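Local coordinates for protein UDP-N-acetylglucosamine 3-dehydrogenase (Acidithiobacillus ferrooxidans, PDB 7BVJ) that oxidises the 3-position of UDP-N-acetylglucosamine to a ketone with NAD(+), a step in making the diamino sugar found in the lipid A of some bacteria, at residues R16-K21 against A271-F276. Numbering follows the deposited sequence.
Sequences RFHAQK and AEIEDF
Ile273 reaches across from helix 268-282 and sets its CD1 against His18 and Lys21, about a turn apart on helix 13-25, the first helix of the NAD-binding Rossmann fold. The end methyl does all the close touching: CD1 of Ile273 sits 3.7 Å from CB of Lys21 and 3.8 Å from the backbone O of His18. Ile273 CD1 also approaches the imidazole obliquely, 3.9 Å from ND1 of His18. In Ile273 CG1 is anti to the carbonyl carbon (chi1 -79°), and an extended chi2 of 171° carries CD1 straight out to the neighbouring helix. Lys21 offers only the root of its side chain; beyond CB and CG the chain bends and leads off, its NZ making a weak, long ion pair with Asp267.

Further out, the ring of His18 is tied down by hydrogen bonds at both nitrogens, ND1 with Ser65 OG and NE2 with Glu90 OE1, which fixes its tilt beside the methyl. Tyr22, Ile25 and Leu88 add further contacts to Ile273, so a helix from late in the chain packs onto both the first Rossmann helix and strand 86-90 of the parallel sheet. The glycine-rich turn that binds NAD runs into the start of helix 13-25, with Gly15 already in it, and the His18 side chain touches it. On the Lys21 side the methyl's reach ends at CG of Lys21, 4.1 Å from CD1 of Ile273.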
ATOM      1  N   ARG A  16      15.363  -0.900  -4.601  1.00 20.11           N
ATOM      2  CA  ARG A  16      16.268   0.072  -5.198  1.00 22.22           C
ATOM      3  C   ARG A  16      15.643   1.466  -5.239  1.00 22.56           C
ATOM      4  O   ARG A  16      16.318   2.458  -4.949  1.00 24.39           O
ATOM      5  CB  ARG A  16      16.665  -0.395  -6.596  1.00 23.48           C
ATOM      6  CG  ARG A  16      17.393   0.645  -7.411  1.00 26.15           C
ATOM      7  CD  ARG A  16      18.069   0.021  -8.641  1.00 29.19           C
ATOM      8  NE  ARG A  16      18.566   1.027  -9.580  1.00 29.75           N
ATOM      9  CZ  ARG A  16      17.810   1.643 -10.486  1.00 37.34           C
ATOM     10  NH1 ARG A  16      16.512   1.362 -10.577  1.00 41.71           N
ATOM     11  NH2 ARG A  16      18.349   2.543 -11.301  1.00 35.13           N
ATOM     12  N   PHE A  17      14.361   1.564  -5.608  1.00 22.39           N
ATOM     13  CA  PHE A  17      13.678   2.860  -5.609  1.00 25.44           C
ATOM     14  C   PHE A  17      13.617   3.453  -4.206  1.00 19.37           C
ATOM     15  O   PHE A  17      13.830   4.660  -4.024  1.00 23.01           O
ATOM     16  CB  PHE A  17      12.262   2.720  -6.189  1.00 28.52           C
ATOM     17  CG  PHE A  17      12.236   2.348  -7.645  1.00 28.12           C
ATOM     18  CD1 PHE A  17      11.615   1.192  -8.065  1.00 31.28           C
ATOM     19  CD2 PHE A  17      12.855   3.145  -8.589  1.00 34.44           C
ATOM     20  CE1 PHE A  17      11.604   0.838  -9.408  1.00 40.55           C
ATOM     21  CE2 PHE A  17      12.847   2.798  -9.932  1.00 34.48           C
ATOM     22  CZ  PHE A  17      12.225   1.642 -10.341  1.00 34.70           C
ATOM     23  N   HIS A  18      13.310   2.620  -3.205  1.00 16.79           N
ATOM     24  CA  HIS A  18      13.391   3.090  -1.822  1.00 17.63           C
ATOM     25  C   HIS A  18      14.757   3.702  -1.539  1.00 21.09           C
ATOM     26  O   HIS A  18      14.864   4.779  -0.927  1.00 19.07           O
ATOM     27  CB  HIS A  18      13.152   1.955  -0.837  1.00 16.09           C
ATOM     28  CG  HIS A  18      11.716   1.634  -0.584  1.00 23.22           C
ATOM     29  ND1 HIS A  18      11.126   1.801   0.648  1.00 24.45           N
ATOM     30  CD2 HIS A  18      10.778   1.066  -1.375  1.00 22.08           C
ATOM     31  CE1 HIS A  18       9.883   1.372   0.601  1.00 17.77           C
ATOM     32  NE2 HIS A  18       9.645   0.926  -0.617  1.00 24.67           N
ATOM     33  N   ALA A  19      15.815   3.003  -1.966  1.00 15.60           N
ATOM     34  CA  ALA A  19      17.179   3.461  -1.703  1.00 21.07           C
ATOM     35  C   ALA A  19      17.468   4.794  -2.393  1.00 26.13           C
ATOM     36  O   ALA A  19      18.112   5.681  -1.806  1.00 25.25           O
ATOM     37  CB  ALA A  19      18.186   2.392  -2.144  1.00 17.64           C
ATOM     38  N   GLN A  20      16.998   4.955  -3.637  1.00 23.73           N
ATOM     39  CA  GLN A  20      17.171   6.230  -4.337  1.00 25.46           C
ATOM     40  C   GLN A  20      16.525   7.370  -3.558  1.00 26.66           C
ATOM     41  O   GLN A  20      17.124   8.446  -3.398  1.00 27.97           O
ATOM     42  CB  GLN A  20      16.583   6.165  -5.752  1.00 27.12           C
ATOM     43  CG  GLN A  20      17.239   5.143  -6.683  1.00 28.43           C
ATOM     44  CD  GLN A  20      16.628   5.109  -8.078  1.00 29.99           C
ATOM     45  OE1 GLN A  20      15.556   5.675  -8.323  1.00 40.68           O
ATOM     46  NE2 GLN A  20      17.313   4.446  -9.005  1.00 28.15           N
ATOM     47  N   LYS A  21      15.304   7.147  -3.054  1.00 25.79           N
ATOM     48  CA  LYS A  21      14.624   8.204  -2.296  1.00 21.51           C
ATOM     49  C   LYS A  21      15.410   8.566  -1.040  1.00 25.40           C
ATOM     50  O   LYS A  21      15.651   9.754  -0.752  1.00 32.11           O
ATOM     51  CB  LYS A  21      13.195   7.777  -1.921  1.00 28.95           C
ATOM     52  CG  LYS A  21      12.307   7.339  -3.073  1.00 24.83           C
ATOM     53  CD  LYS A  21      12.662   8.060  -4.368  1.00 30.86           C
ATOM     54  CE  LYS A  21      11.459   8.214  -5.266  1.00 32.07           C
ATOM     55  NZ  LYS A  21      11.422   7.185  -6.329  1.00 41.43           N
ATOM     56  N   ALA A 271       7.143  10.703  -1.182  1.00 25.56           N
ATOM     57  CA  ALA A 271       6.210  11.265  -0.204  1.00 26.01           C
ATOM     58  C   ALA A 271       6.068  10.347   1.003  1.00 20.74           C
ATOM     59  O   ALA A 271       6.095  10.792   2.155  1.00 21.15           O
ATOM     60  CB  ALA A 271       4.841  11.484  -0.869  1.00 22.62           C
ATOM     61  N   GLU A 272       5.908   9.054   0.745  1.00 19.72           N
ATOM     62  CA  GLU A 272       5.729   8.075   1.808  1.00 26.94           C
ATOM     63  C   GLU A 272       6.990   7.977   2.677  1.00 25.43           C
ATOM     64  O   GLU A 272       6.915   7.881   3.912  1.00 24.68           O
ATOM     65  CB  GLU A 272       5.334   6.748   1.136  1.00 24.06           C
ATOM     66  CG  GLU A 272       5.373   5.462   1.910  1.00 29.49           C
ATOM     67  CD  GLU A 272       4.763   4.283   1.104  1.00 30.87           C
ATOM     68  OE1 GLU A 272       3.609   3.867   1.351  1.00 26.80           O
ATOM     69  OE2 GLU A 272       5.438   3.784   0.190  1.00 29.53           O
ATOM     70  N   ILE A 273       8.163   8.088   2.062  1.00 22.18           N
ATOM     71  CA  ILE A 273       9.383   7.970   2.849  1.00 19.37           C
ATOM     72  C   ILE A 273       9.613   9.236   3.663  1.00 22.78           C
ATOM     73  O   ILE A 273       9.996   9.172   4.844  1.00 23.31           O
ATOM     74  CB  ILE A 273      10.570   7.620   1.932  1.00 15.74           C
ATOM     75  CG1 ILE A 273      10.511   6.122   1.618  1.00 20.33           C
ATOM     76  CG2 ILE A 273      11.912   7.982   2.597  1.00 17.78           C
ATOM     77  CD1 ILE A 273      11.496   5.655   0.556  1.00 20.51           C
ATOM     78  N   GLU A 274       9.356  10.406   3.068  1.00 21.14           N
ATOM     79  CA  GLU A 274       9.469  11.633   3.853  1.00 26.72           C
ATOM     80  C   GLU A 274       8.503  11.616   5.025  1.00 23.36           C
ATOM     81  O   GLU A 274       8.848  12.054   6.129  1.00 20.72           O
ATOM     82  CB  GLU A 274       9.234  12.880   3.002  1.00 25.85           C
ATOM     83  CG  GLU A 274       9.453  14.148   3.836  1.00 30.78           C
ATOM     84  CD  GLU A 274       9.212  15.440   3.086  1.00 32.30           C
ATOM     85  OE1 GLU A 274       9.441  15.480   1.862  1.00 41.96           O
ATOM     86  OE2 GLU A 274       8.795  16.422   3.736  1.00 43.18           O
ATOM     87  N   ASP A 275       7.297  11.089   4.816  1.00 23.13           N
ATOM     88  CA  ASP A 275       6.344  11.006   5.915  1.00 22.83           C
ATOM     89  C   ASP A 275       6.864  10.096   7.032  1.00 22.57           C
ATOM     90  O   ASP A 275       6.797  10.449   8.215  1.00 21.91           O
ATOM     91  CB  ASP A 275       4.997  10.537   5.376  1.00 18.93           C
ATOM     92  CG  ASP A 275       3.938  10.492   6.436  1.00 26.58           C
ATOM     93  OD1 ASP A 275       3.943   9.515   7.209  1.00 29.13           O
ATOM     94  OD2 ASP A 275       3.096  11.421   6.505  1.00 35.21           O
ATOM     95  N   PHE A 276       7.390   8.919   6.668  1.00 23.37           N
ATOM     96  CA  PHE A 276       7.976   7.996   7.650  1.00 23.79           C
ATOM     97  C   PHE A 276       9.068   8.688   8.479  1.00 18.99           C
ATOM     98  O   PHE A 276       9.080   8.620   9.727  1.00 16.83           O
ATOM     99  CB  PHE A 276       8.492   6.758   6.878  1.00 21.09           C
ATOM    100  CG  PHE A 276       9.393   5.812   7.662  1.00 18.93           C
ATOM    101  CD1 PHE A 276       8.997   5.264   8.878  1.00 22.10           C
ATOM    102  CD2 PHE A 276      10.613   5.416   7.127  1.00 17.39           C
ATOM    103  CE1 PHE A 276       9.830   4.364   9.566  1.00 22.18           C
ATOM    104  CE2 PHE A 276      11.459   4.536   7.812  1.00 21.32           C
ATOM    105  CZ  PHE A 276      11.061   4.002   9.037  1.00 17.19           C
TER